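Local coordinates for protein Nab2 (PDB 4LJ0) that binds polyadenosine RNA through tandem zinc fingers of the CCCH type, three of which make up this fragment, at residues 49-53 with 54-58. Sequence-based numbering, arbitrary orientation.
Sequences RPCTN and RSCPF. With ZN (zinc ion), chain H; nucleotides of chain D.
In the last of this fragment's three CCCH zinc fingers, Cys51 and Cys56 clasp one zinc ion from the two ends of a tight local loop, with Cys46 and His60 completing the site. The zinc lies 2.2 Å from Cys51 SG and 2.3 Å from Cys56 SG; with the chain turned between them, both sulfurs, anti to their backbone N, point at the metal. Between the two ligands, residues Asn53 to Cys56 form a type I beta turn, closed by the hydrogen bond from Cys56 N to Asn53 O (3.0 Å). The Asn53 side chain folds back over this turn as an Asx turn: OD1 accepts Ser55 N at 3.0 Å, the donor standing well above the amide plane. Beside it, Thr52 O lies over one face of the Arg54 guanidinium.

The same loop reads RNA. A4 of chain D is held through N1 and N6: Thr52 N donates to N1 in an almost straight hydrogen bond (3.0 Å, 174°), and N6 donates to Cys51 SG at 3.0 Å, so a zinc-bound sulfur also serves as base acceptor. Weak N-H...S hydrogen bonds run from Asn53 N to Cys51 SG and from Phe58 N to Cys56 SG. The Phe58 ring stacks face-on against adenine A3 of chain D, Phe58 CZ 3.4 Å from C5 of the base; with the ring cut back to an alanine, A3 would probably lose this flat surface and be held less firmly. With no regular helix or strand nearby, the finger is held by loops: Phe58 also packs on Leu42 and Cys46, its backbone hydrogen-bonds with that of Gly30 in the preceding finger, and Cys51 makes backbone hydrogen bonds with Gln64 and Gly66 near the end of the fragment.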
loop_
_atom_site.group_PDB
_atom_site.type_symbol
_atom_site.label_atom_id
_atom_site.label_comp_id
_atom_site.label_asym_id
_atom_site.label_seq_id
_atom_site.Cartn_x
_atom_site.Cartn_y
_atom_site.Cartn_z
ATOM N N ARG A 49 3.156 7.220 17.545
ATOM C CA ARG A 49 2.390 8.197 18.309
ATOM C C ARG A 49 2.894 8.275 19.744
ATOM O O ARG A 49 2.576 7.409 20.557
ATOM C CB ARG A 49 0.904 7.837 18.302
ATOM C CG ARG A 49 0.265 7.955 16.933
ATOM C CD ARG A 49 -1.249 7.942 17.010
ATOM N NE ARG A 49 -1.850 8.144 15.693
ATOM C CZ ARG A 49 -2.087 9.333 15.146
ATOM N NH1 ARG A 49 -1.783 10.450 15.797
ATOM N NH2 ARG A 49 -2.635 9.407 13.940
ATOM N N PRO A 50 3.691 9.308 20.064
ATOM C CA PRO A 50 4.181 10.369 19.177
ATOM C C PRO A 50 5.344 9.909 18.306
ATOM O O PRO A 50 6.030 8.950 18.658
ATOM C CB PRO A 50 4.665 11.435 20.159
ATOM C CG PRO A 50 5.097 10.665 21.344
ATOM C CD PRO A 50 4.141 9.512 21.451
ATOM N N CYS A 51 5.554 10.586 17.181
ATOM C CA CYS A 51 6.739 10.362 16.362
ATOM C C CYS A 51 7.837 11.320 16.805
ATOM O O CYS A 51 7.618 12.528 16.874
ATOM C CB CYS A 51 6.431 10.585 14.883
ATOM S SG CYS A 51 7.911 10.583 13.835
ATOM N N THR A 52 9.013 10.777 17.104
ATOM C CA THR A 52 10.132 11.582 17.591
ATOM C C THR A 52 11.331 11.522 16.647
ATOM O O THR A 52 12.435 11.919 17.007
ATOM C CB THR A 52 10.563 11.138 18.989
ATOM O OG1 THR A 52 10.933 9.755 18.962
ATOM C CG2 THR A 52 9.428 11.343 19.982
ATOM N N ASN A 53 11.106 11.028 15.434
ATOM C CA ASN A 53 12.118 11.085 14.391
ATOM C C ASN A 53 11.958 12.403 13.638
ATOM O O ASN A 53 11.016 12.574 12.871
ATOM C CB ASN A 53 11.964 9.891 13.448
ATOM C CG ASN A 53 12.927 9.936 12.277
ATOM O OD1 ASN A 53 13.757 10.839 12.171
ATOM N ND2 ASN A 53 12.829 8.946 11.396
ATOM N N ARG A 54 12.874 13.339 13.856
ATOM C CA ARG A 54 12.707 14.677 13.295
ATOM C C ARG A 54 13.062 14.764 11.805
ATOM O O ARG A 54 12.903 15.819 11.191
ATOM C CB ARG A 54 13.479 15.710 14.117
ATOM C CG ARG A 54 12.797 16.058 15.438
ATOM C CD ARG A 54 13.237 15.152 16.590
ATOM N NE ARG A 54 12.313 15.235 17.720
ATOM C CZ ARG A 54 12.554 14.755 18.936
ATOM N NH1 ARG A 54 13.705 14.151 19.212
ATOM N NH2 ARG A 54 11.640 14.886 19.887
ATOM N N SER A 55 13.511 13.649 11.225
ATOM C CA SER A 55 13.670 13.540 9.771
ATOM C C SER A 55 12.712 12.500 9.188
ATOM O O SER A 55 12.934 11.977 8.094
ATOM C CB SER A 55 15.115 13.191 9.403
ATOM O OG SER A 55 15.953 14.330 9.505
ATOM N N CYS A 56 11.637 12.209 9.915
ATOM C CA CYS A 56 10.649 11.232 9.463
ATOM C C CYS A 56 9.989 11.711 8.172
ATOM O O CYS A 56 9.442 12.812 8.139
ATOM C CB CYS A 56 9.581 11.024 10.541
ATOM S SG CYS A 56 8.380 9.727 10.164
ATOM N N PRO A 57 10.039 10.894 7.103
ATOM C CA PRO A 57 9.461 11.305 5.817
ATOM C C PRO A 57 7.973 11.007 5.699
ATOM O O PRO A 57 7.328 11.443 4.748
ATOM C CB PRO A 57 10.231 10.452 4.813
ATOM C CG PRO A 57 10.524 9.203 5.557
ATOM C CD PRO A 57 10.785 9.626 6.978
ATOM N N PHE A 58 7.427 10.263 6.649
ATOM C CA PHE A 58 6.030 9.876 6.555
ATOM C C PHE A 58 5.100 11.048 6.871
ATOM O O PHE A 58 5.552 12.135 7.229
ATOM C CB PHE A 58 5.772 8.664 7.440
ATOM C CG PHE A 58 6.444 7.419 6.937
ATOM C CD1 PHE A 58 7.728 7.094 7.340
ATOM C CD2 PHE A 58 5.805 6.593 6.028
ATOM C CE1 PHE A 58 8.352 5.954 6.864
ATOM C CE2 PHE A 58 6.425 5.454 5.547
ATOM C CZ PHE A 58 7.701 5.135 5.968
HETATM ZN ZN ZN H . 6.946 10.114 11.880
ATOM P P A D 3 13.523 -1.419 9.071
ATOM O OP1 A D 3 14.487 -0.676 9.921
ATOM O OP2 A D 3 12.758 -2.552 9.656
ATOM O "O5'" A D 3 12.462 -0.382 8.484
ATOM C "C5'" A D 3 12.840 0.955 8.169
ATOM C "C4'" A D 3 12.451 1.936 9.253
ATOM O "O4'" A D 3 11.286 2.703 8.826
ATOM C "C3'" A D 3 12.091 1.327 10.614
ATOM O "O3'" A D 3 12.638 2.117 11.672
ATOM C "C2'" A D 3 10.568 1.407 10.638
ATOM O "O2'" A D 3 9.999 1.458 11.928
ATOM C "C1'" A D 3 10.317 2.691 9.854
ATOM N N9 A D 3 8.970 2.781 9.278
ATOM C C8 A D 3 8.340 1.930 8.402
ATOM N N7 A D 3 7.110 2.292 8.108
ATOM C C5 A D 3 6.910 3.453 8.845
ATOM C C6 A D 3 5.815 4.331 8.977
ATOM N N6 A D 3 4.647 4.183 8.349
ATOM N N1 A D 3 5.955 5.392 9.799
ATOM C C2 A D 3 7.119 5.558 10.436
ATOM N N3 A D 3 8.216 4.807 10.391
ATOM C C4 A D 3 8.047 3.759 9.568
ATOM P P A D 4 13.622 1.455 12.761
ATOM O OP1 A D 4 14.834 2.307 12.844
ATOM O OP2 A D 4 13.769 0.001 12.501
ATOM O "O5'" A D 4 12.829 1.586 14.136
ATOM C "C5'" A D 4 13.206 0.803 15.261
ATOM C "C4'" A D 4 12.638 1.356 16.544
ATOM O "O4'" A D 4 13.007 2.755 16.682
ATOM C "C3'" A D 4 11.121 1.360 16.656
ATOM O "O3'" A D 4 10.585 0.103 17.033
ATOM C "C2'" A D 4 10.871 2.467 17.672
ATOM O "O2'" A D 4 11.110 2.016 18.998
ATOM C "C1'" A D 4 11.952 3.474 17.287
ATOM N N9 A D 4 11.451 4.468 16.320
ATOM C C8 A D 4 11.621 4.466 14.956
ATOM N N7 A D 4 11.052 5.479 14.349
ATOM C C5 A D 4 10.465 6.192 15.385
ATOM C C6 A D 4 9.707 7.375 15.402
ATOM N N6 A D 4 9.407 8.066 14.300
ATOM N N1 A D 4 9.267 7.825 16.601
ATOM C C2 A D 4 9.572 7.121 17.701
ATOM N N3 A D 4 10.277 5.998 17.812
ATOM C C4 A D 4 10.698 5.581 16.604
#